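Long-range contact in Tll1590 protein (Thermosynechococcus elongatus, PDB 6LDQ), which is a sucrose-phosphate synthase by name, with a glycosyl transferase 4-like domain of the GT-B clan: residues H46-T51 against R69-Q74. Sequence-based numbering, arbitrary orientation.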
ATOM      1  N   HIS A  46      -3.659  11.395  -8.777  1.00 17.67           N
ATOM      2  CA  HIS A  46      -4.123  10.378  -9.719  1.00 22.44           C
ATOM      3  C   HIS A  46      -3.850   9.011  -9.093  1.00 17.15           C
ATOM      4  O   HIS A  46      -2.691   8.605  -8.986  1.00 23.20           O
ATOM      5  CB  HIS A  46      -3.408  10.535 -11.059  1.00 18.24           C
ATOM      6  CG  HIS A  46      -3.520  11.913 -11.641  1.00 23.16           C
ATOM      7  ND1 HIS A  46      -3.012  12.238 -12.880  1.00 22.06           N
ATOM      8  CD2 HIS A  46      -4.085  13.045 -11.156  1.00 23.61           C
ATOM      9  CE1 HIS A  46      -3.259  13.514 -13.133  1.00 28.54           C
ATOM     10  NE2 HIS A  46      -3.913  14.026 -12.104  1.00 25.24           N
ATOM     11  N   VAL A  47      -4.907   8.308  -8.668  1.00 18.39           N
ATOM     12  CA  VAL A  47      -4.793   7.150  -7.773  1.00 15.13           C
ATOM     13  C   VAL A  47      -5.377   5.894  -8.418  1.00 18.32           C
ATOM     14  O   VAL A  47      -6.584   5.834  -8.685  1.00 17.20           O
ATOM     15  CB  VAL A  47      -5.514   7.386  -6.437  1.00 16.25           C
ATOM     16  CG1 VAL A  47      -5.326   6.147  -5.522  1.00 13.82           C
ATOM     17  CG2 VAL A  47      -5.077   8.691  -5.778  1.00 19.17           C
ATOM     18  N   ASP A  48      -4.545   4.856  -8.550  1.00 17.21           N
ATOM     19  CA  ASP A  48      -4.957   3.500  -8.898  1.00 14.20           C
ATOM     20  C   ASP A  48      -4.776   2.637  -7.648  1.00 17.14           C
ATOM     21  O   ASP A  48      -3.656   2.510  -7.158  1.00 18.60           O
ATOM     22  CB  ASP A  48      -4.108   2.939 -10.047  1.00 11.77           C
ATOM     23  CG  ASP A  48      -4.449   3.571 -11.431  1.00 14.55           C
ATOM     24  OD1 ASP A  48      -5.578   4.055 -11.594  1.00 14.11           O
ATOM     25  OD2 ASP A  48      -3.581   3.552 -12.327  1.00 11.66           O
ATOM     26  N   MET A  49      -5.867   2.064  -7.139  1.00 14.77           N
ATOM     27  CA  MET A  49      -5.844   1.166  -5.990  1.00 18.72           C
ATOM     28  C   MET A  49      -6.019  -0.268  -6.480  1.00 16.72           C
ATOM     29  O   MET A  49      -6.905  -0.535  -7.296  1.00 17.44           O
ATOM     30  CB  MET A  49      -6.959   1.526  -5.002  1.00 18.15           C
ATOM     31  CG  MET A  49      -6.772   2.860  -4.272  1.00 18.04           C
ATOM     32  SD  MET A  49      -8.332   3.432  -3.569  1.00 28.20           S
ATOM     33  CE  MET A  49      -9.090   4.016  -5.084  1.00 18.43           C
ATOM     34  N   PHE A  50      -5.175  -1.181  -5.994  1.00 17.39           N
ATOM     35  CA  PHE A  50      -5.186  -2.576  -6.428  1.00 14.23           C
ATOM     36  C   PHE A  50      -5.532  -3.480  -5.248  1.00 19.14           C
ATOM     37  O   PHE A  50      -4.948  -3.347  -4.158  1.00 18.00           O
ATOM     38  CB  PHE A  50      -3.831  -3.002  -7.025  1.00 15.29           C
ATOM     39  CG  PHE A  50      -3.420  -2.219  -8.255  1.00 20.55           C
ATOM     40  CD1 PHE A  50      -2.891  -0.928  -8.148  1.00 13.73           C
ATOM     41  CD2 PHE A  50      -3.561  -2.776  -9.521  1.00 19.02           C
ATOM     42  CE1 PHE A  50      -2.519  -0.215  -9.300  1.00 17.16           C
ATOM     43  CE2 PHE A  50      -3.192  -2.066 -10.669  1.00 19.28           C
ATOM     44  CZ  PHE A  50      -2.671  -0.782 -10.552  1.00 18.48           C
ATOM     45  N   THR A  51      -6.494  -4.374  -5.464  1.00 17.85           N
ATOM     46  CA  THR A  51      -6.822  -5.436  -4.532  1.00 21.94           C
ATOM     47  C   THR A  51      -7.027  -6.703  -5.356  1.00 20.28           C
ATOM     48  O   THR A  51      -7.019  -6.672  -6.594  1.00 15.71           O
ATOM     49  CB  THR A  51      -8.053  -5.065  -3.666  1.00 22.49           C
ATOM     50  OG1 THR A  51      -8.282  -6.082  -2.666  1.00 16.79           O
ATOM     51  CG2 THR A  51      -9.316  -4.861  -4.521  1.00 17.73           C
ATOM     52  N   ARG A  69      -9.533   5.055  -9.401  1.00 18.39           N
ATOM     53  CA  ARG A  69     -10.186   3.787  -9.696  1.00 16.39           C
ATOM     54  C   ARG A  69      -9.619   2.683  -8.810  1.00 15.58           C
ATOM     55  O   ARG A  69      -8.504   2.787  -8.294  1.00 16.02           O
ATOM     56  CB  ARG A  69     -10.013   3.392 -11.163  1.00 22.14           C
ATOM     57  CG  ARG A  69      -8.582   3.383 -11.624  1.00 24.30           C
ATOM     58  CD  ARG A  69      -8.448   3.319 -13.155  1.00 16.86           C
ATOM     59  NE  ARG A  69      -7.051   3.127 -13.529  1.00 18.38           N
ATOM     60  CZ  ARG A  69      -6.628   2.548 -14.648  1.00 21.24           C
ATOM     61  NH1 ARG A  69      -7.498   2.104 -15.549  1.00 21.71           N
ATOM     62  NH2 ARG A  69      -5.330   2.430 -14.870  1.00 22.91           N
ATOM     63  N   THR A  70     -10.398   1.617  -8.664  1.00 20.40           N
ATOM     64  CA  THR A  70      -9.941   0.364  -8.064  1.00 21.57           C
ATOM     65  C   THR A  70      -9.747  -0.655  -9.179  1.00 21.20           C
ATOM     66  O   THR A  70     -10.605  -0.782 -10.062  1.00 25.81           O
ATOM     67  CB  THR A  70     -10.946  -0.170  -7.037  1.00 18.05           C
ATOM     68  OG1 THR A  70     -11.207   0.835  -6.063  1.00 19.69           O
ATOM     69  CG2 THR A  70     -10.411  -1.441  -6.315  1.00 17.78           C
ATOM     70  N   ILE A  71      -8.621  -1.363  -9.144  1.00 16.66           N
ATOM     71  CA  ILE A  71      -8.316  -2.433 -10.087  1.00 17.99           C
ATOM     72  C   ILE A  71      -8.274  -3.750  -9.313  1.00 17.17           C
ATOM     73  O   ILE A  71      -7.573  -3.861  -8.295  1.00 17.04           O
ATOM     74  CB  ILE A  71      -6.990  -2.154 -10.817  1.00 16.86           C
ATOM     75  CG1 ILE A  71      -7.185  -1.034 -11.855  1.00 21.15           C
ATOM     76  CG2 ILE A  71      -6.480  -3.410 -11.478  1.00 20.70           C
ATOM     77  CD1 ILE A  71      -5.935  -0.208 -12.132  1.00 22.80           C
ATOM     78  N   ARG A  72      -9.054  -4.731  -9.759  1.00 18.95           N
ATOM     79  CA  ARG A  72      -9.104  -6.032  -9.096  1.00 20.14           C
ATOM     80  C   ARG A  72      -8.319  -7.035  -9.930  1.00 20.20           C
ATOM     81  O   ARG A  72      -8.630  -7.259 -11.108  1.00 21.11           O
ATOM     82  CB  ARG A  72     -10.546  -6.486  -8.874  1.00 18.27           C
ATOM     83  CG  ARG A  72     -11.304  -5.551  -7.955  1.00 22.77           C
ATOM     84  CD  ARG A  72     -12.768  -5.901  -7.812  1.00 22.59           C
ATOM     85  NE  ARG A  72     -12.964  -7.073  -6.969  1.00 32.20           N
ATOM     86  CZ  ARG A  72     -12.992  -7.044  -5.642  1.00 32.02           C
ATOM     87  NH1 ARG A  72     -12.835  -5.894  -5.003  1.00 30.41           N
ATOM     88  NH2 ARG A  72     -13.171  -8.172  -4.958  1.00 29.22           N
ATOM     89  N   LEU A  73      -7.289  -7.615  -9.333  1.00 19.39           N
ATOM     90  CA  LEU A  73      -6.370  -8.452 -10.072  1.00 19.61           C
ATOM     91  C   LEU A  73      -6.681  -9.904  -9.763  1.00 22.28           C
ATOM     92  O   LEU A  73      -6.958 -10.257  -8.614  1.00 17.49           O
ATOM     93  CB  LEU A  73      -4.917  -8.141  -9.716  1.00 20.21           C
ATOM     94  CG  LEU A  73      -4.413  -6.699  -9.886  1.00 17.81           C
ATOM     95  CD1 LEU A  73      -3.113  -6.526  -9.126  1.00 14.44           C
ATOM     96  CD2 LEU A  73      -4.220  -6.361 -11.366  1.00 18.11           C
ATOM     97  N   GLN A  74      -6.680 -10.731 -10.799  1.00 21.60           N
ATOM     98  CA  GLN A  74      -6.764 -12.165 -10.573  1.00 20.85           C
ATOM     99  C   GLN A  74      -5.422 -12.625 -10.024  1.00 20.41           C
ATOM    100  O   GLN A  74      -4.389 -12.518 -10.694  1.00 16.08           O
ATOM    101  CB  GLN A  74      -7.139 -12.903 -11.852  1.00 20.57           C
ATOM    102  CG  GLN A  74      -7.254 -14.405 -11.641  1.00 25.93           C
ATOM    103  CD  GLN A  74      -7.970 -15.113 -12.782  1.00 30.08           C
ATOM    104  OE1 GLN A  74      -8.490 -14.474 -13.705  1.00 27.48           O
ATOM    105  NE2 GLN A  74      -7.998 -16.442 -12.724  1.00 25.32           N
TER
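Asp48 and Arg69 open a parallel strand pairing in the mixed, Rossmann-like sheet of this GT-B-clan domain, where strand 47-52 runs between strands 8-11 and 68-73. Five backbone hydrogen bonds fix the register, with Met49 O to Ile71 N the shortest at 2.7 Å. On the face carrying Asp48, Phe50 and Ile71, the carboxylate is gripped side-on by two guanidinium nitrogens of Arg69. Arg69 NE reaches Asp48 OD1 at 2.6 Å; Arg69 NH2 bonds Asp48 OD2 at 3.3 Å, longer but nearly straight. Both oxygens lie within 2° of the guanidinium plane, whereas the carboxylate is turned 50° from it, so each is approached from above its own plane. Arg69 CG sits between backbone N and carbonyl carbon (chi1 53°), and the chain then runs extended to NE. Tyr106 OH also bonds Asp48 OD2, and Ile71 CD1 covers one guanidinium face near its rim. The Phe50 ring runs alongside Ile71, its CD2 3.6 Å from Ile71 CG2 and its CE2 and CZ against CD1. Leu73 CD1 adds a contact at 3.8 Å from Phe50 CD2; helix 90-104 packs over this apolar group through Phe97 and Tyr100. On the other face, Thr51 CG2 meets Thr70 CG2 and Arg72 NH1 (3.7 Å). Polar ends here bond outward: Thr51 OG1 to Ser12 O, Thr70 OG1 to His64 NE2, Arg72 NH2 to Asp58. The bent Met49 chain brings CE to 3.9 Å from Thr70 OG1.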